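Local coordinates for protein arylesterase (Sulfolobus solfataricus, PDB 5L2P) that hydrolyses aromatic esters, p-nitrophenyl fatty acid esters and organophosphates such as paraoxon, as a serine esterase of the GDXG lipolytic family, at residues D220-D223 against L224-P227. Sequence-based numbering, arbitrary orientation.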
loop_
_atom_site.group_PDB
_atom_site.type_symbol
_atom_site.label_atom_id
_atom_site.label_comp_id
_atom_site.label_asym_id
_atom_site.label_seq_id
_atom_site.Cartn_x
_atom_site.Cartn_y
_atom_site.Cartn_z
ATOM N N ASP A 220 -17.515 -21.001 19.977
ATOM C CA ASP A 220 -18.475 -19.920 19.822
ATOM C C ASP A 220 -17.734 -18.595 19.637
ATOM O O ASP A 220 -16.487 -18.564 19.639
ATOM C CB ASP A 220 -19.415 -19.853 21.034
ATOM C CG ASP A 220 -18.679 -19.665 22.350
ATOM O OD1 ASP A 220 -17.932 -18.683 22.500
ATOM O OD2 ASP A 220 -18.872 -20.510 23.247
ATOM N N GLU A 221 -18.499 -17.506 19.509
ATOM C CA GLU A 221 -17.943 -16.196 19.202
ATOM C C GLU A 221 -17.001 -15.622 20.290
ATOM O O GLU A 221 -16.171 -14.762 19.991
ATOM C CB GLU A 221 -19.053 -15.201 18.874
ATOM C CG GLU A 221 -19.925 -14.737 20.045
ATOM C CD GLU A 221 -21.078 -15.681 20.393
ATOM O OE1 GLU A 221 -20.963 -16.937 20.151
ATOM O OE2 GLU A 221 -22.094 -15.155 20.919
ATOM N N LYS A 222 -17.114 -16.095 21.531
ATOM C CA LYS A 222 -16.249 -15.626 22.623
ATOM C C LYS A 222 -14.789 -16.005 22.420
ATOM O O LYS A 222 -13.902 -15.344 22.966
ATOM C CB LYS A 222 -16.698 -16.167 23.989
ATOM C CG LYS A 222 -18.166 -15.940 24.316
ATOM C CD LYS A 222 -18.477 -16.199 25.790
ATOM C CE LYS A 222 -19.955 -16.545 25.964
ATOM N NZ LYS A 222 -20.427 -16.594 27.383
ATOM N N ASP A 223 -14.551 -17.102 21.682
ATOM C CA ASP A 223 -13.188 -17.559 21.343
ATOM C C ASP A 223 -12.463 -16.619 20.393
ATOM O O ASP A 223 -11.238 -16.644 20.347
ATOM C CB ASP A 223 -13.211 -18.959 20.692
ATOM C CG ASP A 223 -13.576 -20.038 21.646
ATOM O OD1 ASP A 223 -13.344 -19.842 22.872
ATOM O OD2 ASP A 223 -14.099 -21.082 21.170
ATOM N N LEU A 224 -13.210 -15.828 19.624
ATOM C CA LEU A 224 -12.606 -14.868 18.694
ATOM C C LEU A 224 -11.607 -13.908 19.357
ATOM O O LEU A 224 -10.622 -13.559 18.743
ATOM C CB LEU A 224 -13.682 -14.066 17.965
ATOM C CG LEU A 224 -14.633 -14.803 17.044
ATOM C CD1 LEU A 224 -15.699 -13.801 16.616
ATOM C CD2 LEU A 224 -13.881 -15.397 15.853
ATOM N N TYR A 225 -11.835 -13.532 20.604
ATOM C CA TYR A 225 -10.904 -12.626 21.300
ATOM C C TYR A 225 -10.016 -13.340 22.294
ATOM O O TYR A 225 -9.310 -12.711 23.091
ATOM C CB TYR A 225 -11.641 -11.464 21.990
ATOM C CG TYR A 225 -12.706 -11.848 23.013
ATOM C CD1 TYR A 225 -12.376 -12.174 24.327
ATOM C CD2 TYR A 225 -14.048 -11.819 22.666
ATOM C CE1 TYR A 225 -13.356 -12.488 25.241
ATOM C CE2 TYR A 225 -15.022 -12.138 23.575
ATOM C CZ TYR A 225 -14.686 -12.471 24.847
ATOM O OH TYR A 225 -15.765 -12.788 25.683
ATOM N N ASN A 226 -10.004 -14.663 22.222
ATOM C CA ASN A 226 -9.094 -15.460 23.035
ATOM C C ASN A 226 -7.691 -15.337 22.447
ATOM O O ASN A 226 -7.508 -15.544 21.249
ATOM C CB ASN A 226 -9.545 -16.921 23.028
ATOM C CG ASN A 226 -8.902 -17.737 24.154
ATOM O OD1 ASN A 226 -7.710 -17.723 24.316
ATOM N ND2 ASN A 226 -9.702 -18.455 24.921
ATOM N N PRO A 227 -6.696 -14.985 23.275
ATOM C CA PRO A 227 -5.346 -14.829 22.718
ATOM C C PRO A 227 -4.718 -16.136 22.187
ATOM O O PRO A 227 -3.884 -16.068 21.301
ATOM C CB PRO A 227 -4.534 -14.248 23.886
ATOM C CG PRO A 227 -5.529 -13.719 24.844
ATOM C CD PRO A 227 -6.765 -14.569 24.687
#
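Leu224 N donates to Glu221 O at 3.2 Å, directly after the like bond from Asp223 N to Asp220 O, also 3.2 Å, and two residues further on Asn226 N repeats the three-residue reach to Asp223 O, at 3.0 Å. Residues 221-223 have helical backbone angles but lack a helix's regular bonds; this surface turn of the alpha/beta hydrolase fold lies in the loop from helix 212-217 to strand 242-248, away from the catalytic residues. At its start Asp220, with a side chain short enough to bend back on the backbone, forms an Asx turn: the anti lone pair of Asp220 OD1 accepts from Lys222 N at 2.9 Å. Tyr225 lays a ring face over a peptide carbonyl, with Lys222 O 3.3 Å above the ring plane and over its centre. A chi1 of 58°, which sets CG between the backbone N and carbonyl carbon, folds the ring back over the preceding turn. The Tyr225 side chain runs beside that of Lys222 in the same direction, Tyr225 OH lying 3.9 Å from Lys222 CB, at the base of the lysine. Leu224 suits its place by packing its branched, nonpolar side chain on Ile218, with Leu224 CD1 4.3 Å from Glu221 CB. The buried Asp223 directs its carboxylate to a salt bridge with Arg219, while Asn226 OD1 accepts from Leu228 N. An alanine in place of Tyr225 would probably uncover Lys222 O and leave Lys222 of a neighbouring subunit without the ring it packs on. Backbone bonds thus set the turn's shape, while Asp223 pairs its charge within the chain; Lys222 NZ lies close to Lys222 NZ of the neighbouring subunit, like charges that probably oppose a packing that, in a monomeric protein, may belong to the crystal.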